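Local coordinates for titin (Homo sapiens, PDB 2J8H), which is a giant elastic muscle protein, present here as two immunoglobulin domains in tandem from its A-band region, where it probably serves as a structural element of the sarcomere, at residues 6-11 with 27-32; 34-39 with 79-84. All coordinates share one frame; numbering follows the deposited sequence.

Contact 1 (6-11 with 27-32)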
# COMPACT_ATOMS: atom_id res chain seq x y z
N HIS A 6 -7.37 -1.51 36.43
CA HIS A 6 -5.92 -1.33 36.38
C HIS A 6 -5.45 -1.68 34.98
O HIS A 6 -6.06 -2.51 34.32
CB HIS A 6 -5.28 -2.24 37.41
CG HIS A 6 -3.78 -2.16 37.49
ND1 HIS A 6 -3.12 -1.10 38.09
CD2 HIS A 6 -2.82 -3.05 37.14
CE1 HIS A 6 -1.81 -1.32 38.06
NE2 HIS A 6 -1.60 -2.50 37.49
N PHE A 7 -4.42 -0.99 34.51
CA PHE A 7 -3.76 -1.34 33.24
C PHE A 7 -2.63 -2.29 33.55
O PHE A 7 -1.59 -1.89 34.05
CB PHE A 7 -3.28 -0.08 32.51
CG PHE A 7 -4.39 0.73 31.98
CD1 PHE A 7 -4.80 1.88 32.62
CD2 PHE A 7 -5.11 0.29 30.89
CE1 PHE A 7 -5.87 2.60 32.16
CE2 PHE A 7 -6.16 1.01 30.42
CZ PHE A 7 -6.56 2.18 31.08
N LYS A 8 -2.89 -3.58 33.33
CA LYS A 8 -1.88 -4.63 33.50
C LYS A 8 -0.82 -4.45 32.42
O LYS A 8 0.36 -4.66 32.64
CB LYS A 8 -2.56 -6.00 33.36
CG LYS A 8 -1.67 -7.22 33.57
CD LYS A 8 -1.40 -7.43 35.01
CE LYS A 8 -0.52 -8.64 35.24
NZ LYS A 8 0.02 -8.62 36.63
N GLU A 9 -1.26 -4.08 31.22
CA GLU A 9 -0.34 -3.69 30.16
C GLU A 9 -0.79 -2.31 29.68
O GLU A 9 -1.89 -2.15 29.19
CB GLU A 9 -0.35 -4.73 29.04
CG GLU A 9 -0.01 -6.12 29.58
CD GLU A 9 0.07 -7.18 28.49
OE1 GLU A 9 -0.26 -6.85 27.34
OE2 GLU A 9 0.47 -8.33 28.78
N GLU A 10 0.05 -1.31 29.92
CA GLU A 10 -0.26 0.09 29.62
C GLU A 10 -0.07 0.36 28.13
O GLU A 10 0.65 -0.37 27.45
CB GLU A 10 0.68 1.02 30.40
CG GLU A 10 0.59 0.91 31.92
CD GLU A 10 1.70 1.70 32.61
OE1 GLU A 10 2.22 2.69 32.03
OE2 GLU A 10 2.09 1.31 33.74
N LEU A 11 -0.72 1.41 27.64
CA LEU A 11 -0.53 1.87 26.26
C LEU A 11 0.91 2.23 25.99
O LEU A 11 1.58 2.80 26.84
CB LEU A 11 -1.36 3.13 25.98
CG LEU A 11 -2.83 3.07 25.64
CD1 LEU A 11 -3.25 4.47 25.08
CD2 LEU A 11 -3.17 1.95 24.65
N LYS A 27 -4.00 -3.91 28.19
CA LYS A 27 -4.66 -4.99 28.89
C LYS A 27 -5.16 -4.46 30.24
O LYS A 27 -4.38 -3.94 31.04
CB LYS A 27 -3.75 -6.20 29.08
CG LYS A 27 -4.44 -7.41 29.67
CD LYS A 27 -3.41 -8.49 29.89
CE LYS A 27 -4.01 -9.77 30.38
NZ LYS A 27 -2.97 -10.82 30.33
N VAL A 28 -6.45 -4.64 30.46
CA VAL A 28 -7.14 -4.09 31.61
C VAL A 28 -7.56 -5.22 32.54
O VAL A 28 -8.03 -6.27 32.10
CB VAL A 28 -8.36 -3.29 31.11
CG1 VAL A 28 -9.28 -2.84 32.26
CG2 VAL A 28 -7.89 -2.10 30.26
N THR A 29 -7.40 -5.00 33.84
CA THR A 29 -7.98 -5.88 34.84
C THR A 29 -8.98 -5.11 35.69
O THR A 29 -9.01 -3.88 35.69
CB THR A 29 -6.91 -6.49 35.74
OG1 THR A 29 -6.17 -5.46 36.38
CG2 THR A 29 -5.95 -7.38 34.91
N GLY A 30 -9.81 -5.85 36.40
CA GLY A 30 -10.78 -5.26 37.32
C GLY A 30 -12.02 -6.11 37.35
O GLY A 30 -12.29 -6.85 36.40
N HIS A 31 -12.75 -6.02 38.45
CA HIS A 31 -14.02 -6.68 38.64
C HIS A 31 -14.98 -5.70 39.30
O HIS A 31 -14.68 -5.17 40.38
CB HIS A 31 -13.88 -7.91 39.55
CG HIS A 31 -12.96 -8.96 39.01
ND1 HIS A 31 -13.19 -9.61 37.81
CD2 HIS A 31 -11.80 -9.47 39.50
CE1 HIS A 31 -12.21 -10.47 37.59
NE2 HIS A 31 -11.36 -10.41 38.60
N PRO A 32 -16.15 -5.50 38.68
CA PRO A 32 -16.58 -6.05 37.41
C PRO A 32 -15.69 -5.63 36.24
O PRO A 32 -14.91 -4.69 36.37
CB PRO A 32 -18.00 -5.49 37.24
CG PRO A 32 -18.45 -5.19 38.61
CD PRO A 32 -17.23 -4.72 39.32
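Glu9 lays its side chain across that of Lys27: CB meets Lys27 CB at 3.7 Å, and farther out the carboxylate carbon CD sits over the aliphatic Lys27 CB and CD. The lysine chain is extended throughout, with CG anti to the backbone N (chi1 -174°). Its NZ stays 4.5 Å from Glu9 OE2, beyond a salt bridge though close enough that some electrostatic attraction is likely, and instead makes a hydrogen bond to Tyr61 on the adjoining strand 61-66. Beneath these side chains the backbone forms a classic beta bulge, in which Lys8 and Glu9 both face Lys27. Lys27 O receives two N-H groups: that of Glu9 is nearly straight, in the carbonyl plane and on a lone pair, whereas that of Lys8 is strongly bent and weak. Lys27 N closes the pair by donating to Glu9 O at 2.9 Å. The bulge lies where the first strand of an immunoglobulin I-set sandwich turns a corner at Lys8, after pairing antiparallel with strand 22-29 as an outermost strand of the four-stranded sheet. Before the corner, His6 and Thr29 exchange two backbone hydrogen bonds, and Thr29 OG1 stands 3.5 Å from His6 CB, near the plane of the imidazole at its edge. On the opposite face of the sheet Phe7 and Val28 lie side by side, Val28 CG2 touching the ring obliquely at CD2 and CE2, the latter at 3.6 Å. That face is turned into the sandwich, where Phe7 also packs on Cys26, Val79, Ala81 and Val88. At the corner, Lys8 CB rests against Thr29 CG2 at 4.0 Å.

Contact 2 (34-39 with 79-84)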
# COMPACT_ATOMS: atom_id res chain seq x y z
N PRO A 34 -14.00 -3.86 33.54
CA PRO A 34 -14.09 -2.45 33.18
C PRO A 34 -14.53 -2.17 31.76
O PRO A 34 -14.18 -2.93 30.83
CB PRO A 34 -12.68 -1.92 33.42
CG PRO A 34 -12.11 -2.86 34.46
CD PRO A 34 -12.63 -4.20 33.97
N ILE A 35 -15.23 -1.06 31.60
CA ILE A 35 -15.67 -0.58 30.31
C ILE A 35 -14.65 0.46 29.86
O ILE A 35 -14.20 1.30 30.65
CB ILE A 35 -17.06 0.04 30.43
CG1 ILE A 35 -18.05 -1.04 30.86
CG2 ILE A 35 -17.46 0.73 29.13
CD1 ILE A 35 -19.44 -0.52 31.02
N VAL A 36 -14.26 0.38 28.59
CA VAL A 36 -13.17 1.16 28.09
C VAL A 36 -13.65 2.14 27.06
O VAL A 36 -14.51 1.83 26.25
CB VAL A 36 -12.11 0.25 27.52
CG1 VAL A 36 -11.09 1.05 26.68
CG2 VAL A 36 -11.43 -0.53 28.67
N LYS A 37 -13.13 3.36 27.14
CA LYS A 37 -13.39 4.39 26.16
C LYS A 37 -12.03 4.90 25.70
O LYS A 37 -11.04 4.84 26.45
CB LYS A 37 -14.22 5.52 26.76
CG LYS A 37 -15.66 5.18 27.10
CD LYS A 37 -16.47 6.40 27.65
CE LYS A 37 -16.20 6.74 29.13
NZ LYS A 37 -17.07 7.89 29.75
N TRP A 38 -11.99 5.39 24.47
CA TRP A 38 -10.78 5.87 23.84
C TRP A 38 -10.95 7.32 23.45
O TRP A 38 -12.06 7.73 23.06
CB TRP A 38 -10.55 5.08 22.57
CG TRP A 38 -10.17 3.65 22.78
CD1 TRP A 38 -11.02 2.58 22.86
CD2 TRP A 38 -8.86 3.13 22.93
NE1 TRP A 38 -10.30 1.43 23.03
CE2 TRP A 38 -8.97 1.74 23.08
CE3 TRP A 38 -7.58 3.71 22.95
CZ2 TRP A 38 -7.86 0.92 23.23
CZ3 TRP A 38 -6.49 2.89 23.10
CH2 TRP A 38 -6.64 1.50 23.24
N TYR A 39 -9.86 8.08 23.52
CA TYR A 39 -9.93 9.52 23.28
C TYR A 39 -8.75 9.96 22.44
O TYR A 39 -7.64 9.43 22.60
CB TYR A 39 -9.86 10.29 24.59
CG TYR A 39 -10.92 9.89 25.58
CD1 TYR A 39 -10.77 8.72 26.32
CD2 TYR A 39 -12.07 10.66 25.78
CE1 TYR A 39 -11.73 8.33 27.23
CE2 TYR A 39 -13.04 10.24 26.67
CZ TYR A 39 -12.84 9.09 27.40
OH TYR A 39 -13.77 8.64 28.30
N VAL A 79 -6.79 6.16 26.90
CA VAL A 79 -7.71 5.04 27.09
C VAL A 79 -8.13 5.08 28.54
O VAL A 79 -7.30 5.34 29.45
CB VAL A 79 -7.07 3.68 26.73
CG1 VAL A 79 -5.90 3.38 27.61
CG2 VAL A 79 -8.12 2.52 26.75
N ARG A 80 -9.43 4.91 28.75
CA ARG A 80 -10.00 4.97 30.07
C ARG A 80 -10.68 3.68 30.40
O ARG A 80 -11.42 3.15 29.59
CB ARG A 80 -11.01 6.12 30.15
CG ARG A 80 -11.56 6.31 31.57
CD ARG A 80 -12.67 7.35 31.62
NE ARG A 80 -12.17 8.67 31.26
CZ ARG A 80 -12.91 9.77 31.21
NH1 ARG A 80 -14.20 9.73 31.54
NH2 ARG A 80 -12.36 10.92 30.86
N ALA A 81 -10.48 3.18 31.62
CA ALA A 81 -11.13 1.96 32.08
C ALA A 81 -11.91 2.28 33.33
O ALA A 81 -11.35 2.85 34.25
CB ALA A 81 -10.08 0.86 32.37
N THR A 82 -13.19 1.92 33.36
CA THR A 82 -14.09 2.27 34.43
C THR A 82 -14.93 1.07 34.86
O THR A 82 -15.48 0.35 34.03
CB THR A 82 -15.06 3.36 33.95
OG1 THR A 82 -14.33 4.48 33.46
CG2 THR A 82 -16.01 3.81 35.05
N ASN A 83 -15.06 0.90 36.17
CA ASN A 83 -16.12 0.06 36.70
C ASN A 83 -16.64 0.76 37.96
O ASN A 83 -16.28 1.91 38.22
CB ASN A 83 -15.65 -1.39 36.95
CG ASN A 83 -14.57 -1.49 37.97
OD1 ASN A 83 -14.35 -0.57 38.75
ND2 ASN A 83 -13.89 -2.65 38.01
N GLN A 84 -17.48 0.10 38.75
CA GLN A 84 -18.14 0.79 39.84
C GLN A 84 -17.12 1.08 40.94
O GLN A 84 -17.35 1.91 41.82
CB GLN A 84 -19.34 -0.04 40.35
CG GLN A 84 -20.35 -0.50 39.19
CD GLN A 84 -21.32 0.61 38.62
OE1 GLN A 84 -20.92 1.48 37.84
NE2 GLN A 84 -22.60 0.52 38.99
O HOH W 1 -14.32 4.03 30.80
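The indole of Trp38 carries Val79 on one face: methyl CG2 stands 3.7 Å above the centroid of the six-membered ring, only 4° off its normal, a CH-pi contact, while Val79 CB lies over the CE3-CZ3 side. The indole also packs on Leu24 of strand 22-29 and Leu64 of strand 61-66. Tyr39 meets Arg80 on the other side of the sheet. Its hydroxyl OH sits over the centre of the guanidinium face, 3.2 Å from Arg80 CZ, with ring and guanidinium planes 27° apart, and Arg80 CB lies at the ring edge, 3.7 Å from CE1. The Arg80 chain bends at chi3 (-65°), which sets NE near Tyr39 OH. The backbones belong to antiparallel strands 35-40 and 76-83, the C and F strands of the immunoglobulin fold, and Trp38 is the core tryptophan of strand C. Ile35 with Thr82 and Lys37 with Arg80 are hydrogen-bonded pairs, each with two N-H...O bonds; Arg80 N to Lys37 O is the straighter of its pair, at 2.8 Å. Water 1 donates to Ile35 O at 2.7 Å and is also hydrogen-bonded to Thr82 OG1, which has a further partner in Ser87. On the core face Val36 CG1 presses on Val79 CG2 at 3.3 Å, tighter than usual for carbon pairs; just before the strand, Pro34 CB packs on Ala81 CB. An alanine in place of Trp38 would probably open a gap beside Val79, Leu24 and Leu64. Lys37 NZ and Arg80 NH1, like charges 3.9 Å apart, would probably repel; Glu44, which touches the Lys37 side chain, could offset part of this, whereas the inner face is held by apolar packing.

In the fold
Contacts 1 and 2 lie in one immunoglobulin domain, their centres about 10 Å apart, and each belongs to a different sheet of the sandwich. Strands 22-29 and 35-40 follow each other in the chain, so contact 1 passes into contact 2 through the turn beginning at Gly30. Where the two meet, Pro34 CG packs 3.6 Å from Val28 CG1, and Asn83 ND2 lies 2.8 Å from Pro32 O, a probable hydrogen bond that ties the end of 76-83 to this turn. Val28 of the first contact also packs on Ala81 of the second, and Leu11 touches Trp38 and Val79, joining the sheets through a shared apolar core.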